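Side-chain contact in biotin binding protein A (Gallus gallus, PDB 2C1S), which binds biotin, held here as its sulfoxide, in a pocket at one end of an avidin-family beta-barrel, four such subunits making up the assembly: residues V70-F74 against A75-T79. Sequence-based numbering, arbitrary orientation.
Sequences VQWQF and ADSTT. With BSO (biotin-D-sulfoxide), chain C.
W72 and T79 meet through a hydrogen bond at the edge of the indole: the NE1 N-H of W72 donates to OG1 of T79 at 2.9 Å, somewhat bent at 149° but almost in the ring plane. That hydroxyl in turn donates to the sulfoxide oxygen O10 of biotin-D-sulfoxide, a very short 2.5 Å from OG1, and S77 OG donates to the ligand's carboxylate oxygen O12 at 2.7 Å. Between these two grips the valeryl chain runs across one face of the W72 ring, with C9 3.5 Å above its centre, while V70 CG1 backs the opposite face nearer the rim. F74 adds its ring end, CZ lying 3.8 Å from C9. With CG anti to its carbonyl carbon (chi1 -57°), W72 turns the pyrrole edge of its indole to S77 and T79, CD1 lying 3.3 Å from S77 O. An alanine in place of W72 removes the ring under the ligand's chain and the N-H on T79 OG1, and would probably open a gap beside C9 and set the T79 hydroxyl freer to turn. Behind this first shell, the strands are tied where V70 N donates to T79 O, nearly straight at 172°; the return bond from T79 N to V70 O is weak. A75 CB fills the bend between W72 CB and the F74 ring. This is the beta hairpin of neighbouring barrel strands 66-71 and 78-87, lending W72, F74, A75, S77 and T79 to the ligand pocket; Y34 meets the indole roughly perpendicular, L101 of strand 93-102 packs on W72, S77 and T79, and Q55 of the second subunit hydrogen-bonds S77 O.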
ATOM      1  N   VAL A  70       4.058  -5.344 -15.210  1.00 16.77           N
ATOM      2  CA  VAL A  70       3.613  -4.825 -16.501  1.00 17.48           C
ATOM      3  C   VAL A  70       4.436  -3.629 -17.005  1.00 18.33           C
ATOM      4  O   VAL A  70       4.451  -2.557 -16.381  1.00 18.51           O
ATOM      5  CB  VAL A  70       2.139  -4.438 -16.486  1.00 17.14           C
ATOM      6  CG1 VAL A  70       1.716  -3.963 -17.882  1.00 17.84           C
ATOM      7  CG2 VAL A  70       1.272  -5.602 -15.903  1.00 15.99           C
ATOM      8  N   GLN A  71       5.050  -3.801 -18.179  1.00 18.82           N
ATOM      9  CA  GLN A  71       5.862  -2.751 -18.793  1.00 21.04           C
ATOM     10  C   GLN A  71       5.022  -1.972 -19.807  1.00 21.44           C
ATOM     11  O   GLN A  71       4.969  -2.324 -20.996  1.00 22.48           O
ATOM     12  CB  GLN A  71       7.085  -3.417 -19.440  1.00 21.58           C
ATOM     13  CG  GLN A  71       8.184  -2.509 -20.010  1.00 21.30           C
ATOM     14  CD  GLN A  71       9.015  -3.289 -21.026  1.00 24.94           C
ATOM     15  OE1 GLN A  71       8.509  -3.595 -22.101  1.00 30.05           O
ATOM     16  NE2 GLN A  71      10.277  -3.651 -20.671  1.00 25.39           N
ATOM     17  N   TRP A  72       4.342  -0.932 -19.329  1.00 21.47           N
ATOM     18  CA  TRP A  72       3.386  -0.169 -20.132  1.00 21.95           C
ATOM     19  C   TRP A  72       4.078   0.394 -21.342  1.00 23.14           C
ATOM     20  O   TRP A  72       5.149   0.980 -21.223  1.00 23.79           O
ATOM     21  CB  TRP A  72       2.764   0.967 -19.318  1.00 21.15           C
ATOM     22  CG  TRP A  72       2.094   0.448 -18.076  1.00 20.97           C
ATOM     23  CD1 TRP A  72       2.525   0.618 -16.796  1.00 18.79           C
ATOM     24  CD2 TRP A  72       0.898  -0.373 -17.998  1.00 21.47           C
ATOM     25  NE1 TRP A  72       1.665  -0.018 -15.917  1.00 18.39           N
ATOM     26  CE2 TRP A  72       0.666  -0.640 -16.623  1.00 19.35           C
ATOM     27  CE3 TRP A  72       0.001  -0.894 -18.946  1.00 20.61           C
ATOM     28  CZ2 TRP A  72      -0.429  -1.396 -16.175  1.00 18.82           C
ATOM     29  CZ3 TRP A  72      -1.097  -1.633 -18.502  1.00 19.88           C
ATOM     30  CH2 TRP A  72      -1.305  -1.883 -17.127  1.00 20.79           C
ATOM     31  N   GLN A  73       3.455   0.222 -22.505  1.00 24.56           N
ATOM     32  CA  GLN A  73       4.073   0.639 -23.774  1.00 25.53           C
ATOM     33  C   GLN A  73       3.764   2.087 -24.124  1.00 25.76           C
ATOM     34  O   GLN A  73       4.327   2.640 -25.070  1.00 27.29           O
ATOM     35  CB  GLN A  73       3.659  -0.300 -24.909  1.00 25.35           C
ATOM     36  CG  GLN A  73       4.143  -1.714 -24.690  1.00 24.99           C
ATOM     37  CD  GLN A  73       5.663  -1.835 -24.702  1.00 29.47           C
ATOM     38  OE1 GLN A  73       6.286  -1.738 -25.755  1.00 29.06           O
ATOM     39  NE2 GLN A  73       6.264  -2.062 -23.529  1.00 28.99           N
ATOM     40  N   PHE A  74       2.899   2.715 -23.341  1.00 25.44           N
ATOM     41  CA  PHE A  74       2.407   4.032 -23.655  1.00 24.95           C
ATOM     42  C   PHE A  74       2.650   4.978 -22.470  1.00 24.67           C
ATOM     43  O   PHE A  74       2.142   6.093 -22.464  1.00 25.60           O
ATOM     44  CB  PHE A  74       0.917   3.952 -23.932  1.00 25.73           C
ATOM     45  CG  PHE A  74       0.133   3.370 -22.788  1.00 25.30           C
ATOM     46  CD1 PHE A  74      -0.473   4.205 -21.847  1.00 25.76           C
ATOM     47  CD2 PHE A  74       0.038   1.987 -22.632  1.00 25.80           C
ATOM     48  CE1 PHE A  74      -1.164   3.664 -20.771  1.00 23.36           C
ATOM     49  CE2 PHE A  74      -0.659   1.453 -21.575  1.00 25.57           C
ATOM     50  CZ  PHE A  74      -1.253   2.294 -20.640  1.00 23.53           C
ATOM     51  N   ALA A  75       3.390   4.500 -21.472  1.00 23.97           N
ATOM     52  CA  ALA A  75       3.688   5.289 -20.269  1.00 22.92           C
ATOM     53  C   ALA A  75       5.052   4.938 -19.682  1.00 22.31           C
ATOM     54  O   ALA A  75       5.581   3.853 -19.936  1.00 22.86           O
ATOM     55  CB  ALA A  75       2.578   5.109 -19.220  1.00 22.64           C
ATOM     56  N   ASP A  76       5.616   5.866 -18.908  1.00 21.03           N
ATOM     57  CA  ASP A  76       6.926   5.663 -18.280  1.00 20.49           C
ATOM     58  C   ASP A  76       6.859   4.931 -16.949  1.00 19.59           C
ATOM     59  O   ASP A  76       7.873   4.647 -16.332  1.00 19.65           O
ATOM     60  CB  ASP A  76       7.643   7.004 -18.147  1.00 20.76           C
ATOM     61  CG  ASP A  76       7.797   7.687 -19.488  1.00 23.46           C
ATOM     62  OD1 ASP A  76       7.968   6.940 -20.471  1.00 24.21           O
ATOM     63  OD2 ASP A  76       7.714   8.935 -19.580  1.00 24.82           O
ATOM     64  N   SER A  77       5.656   4.568 -16.556  1.00 19.32           N
ATOM     65  CA  SER A  77       5.421   3.965 -15.257  1.00 18.47           C
ATOM     66  C   SER A  77       5.519   2.442 -15.396  1.00 18.01           C
ATOM     67  O   SER A  77       5.571   1.907 -16.517  1.00 18.39           O
ATOM     68  CB  SER A  77       4.013   4.355 -14.827  1.00 18.35           C
ATOM     69  OG  SER A  77       3.109   3.877 -15.807  1.00 20.47           O
ATOM     70  N   THR A  78       5.516   1.748 -14.262  1.00 17.61           N
ATOM     71  CA  THR A  78       5.561   0.293 -14.220  1.00 16.09           C
ATOM     72  C   THR A  78       4.573  -0.096 -13.143  1.00 15.45           C
ATOM     73  O   THR A  78       4.490   0.571 -12.116  1.00 14.26           O
ATOM     74  CB  THR A  78       6.966  -0.256 -13.865  1.00 16.59           C
ATOM     75  OG1 THR A  78       7.846   0.012 -14.972  1.00 17.24           O
ATOM     76  CG2 THR A  78       6.937  -1.734 -13.683  1.00 16.68           C
ATOM     77  N   THR A  79       3.827  -1.166 -13.391  1.00 14.80           N
ATOM     78  CA  THR A  79       2.924  -1.724 -12.371  1.00 13.90           C
ATOM     79  C   THR A  79       3.361  -3.116 -11.998  1.00 13.37           C
ATOM     80  O   THR A  79       3.758  -3.902 -12.865  1.00 14.37           O
ATOM     81  CB  THR A  79       1.457  -1.782 -12.853  1.00 14.50           C
ATOM     82  OG1 THR A  79       1.005  -0.476 -13.150  1.00 16.69           O
ATOM     83  CG2 THR A  79       0.523  -2.379 -11.804  1.00 12.64           C
TER
HETATM   84  C11 BSO C1125      -0.359   4.511 -16.295  1.00 18.16           C
HETATM   85  O11 BSO C1125      -1.437   5.126 -16.461  1.00 21.03           O
HETATM   86  O12 BSO C1125       0.644   5.001 -15.745  1.00 17.81           O
HETATM   87  C10 BSO C1125      -0.216   3.063 -16.814  1.00 16.32           C
HETATM   88  C9  BSO C1125      -1.507   2.212 -16.831  1.00 16.64           C
HETATM   89  C8  BSO C1125      -1.853   1.808 -15.402  1.00 17.13           C
HETATM   90  C7  BSO C1125      -3.248   1.151 -15.370  1.00 16.97           C
HETATM   91  C2  BSO C1125      -3.598   0.777 -13.912  1.00 15.45           C
HETATM   92  S1  BSO C1125      -2.610  -0.559 -13.219  1.00 18.39           S
HETATM   93  C6  BSO C1125      -3.720  -0.775 -11.799  1.00 17.75           C
HETATM   94  C5  BSO C1125      -5.138  -0.569 -12.369  1.00 18.18           C
HETATM   95  N1  BSO C1125      -5.659  -1.866 -12.826  1.00 17.23           N
HETATM   96  C3  BSO C1125      -5.843  -1.853 -14.151  1.00 17.27           C
HETATM   97  O3  BSO C1125      -6.307  -2.831 -14.746  1.00 18.64           O
HETATM   98  N2  BSO C1125      -5.534  -0.686 -14.732  1.00 16.55           N
HETATM   99  C4  BSO C1125      -5.067   0.276 -13.688  1.00 15.41           C
HETATM  100  O10 BSO C1125      -1.358   0.111 -12.721  1.00 21.82           O
HETATM  101  O   HOH W   1       5.900   4.213 -23.262  1.00 27.92           O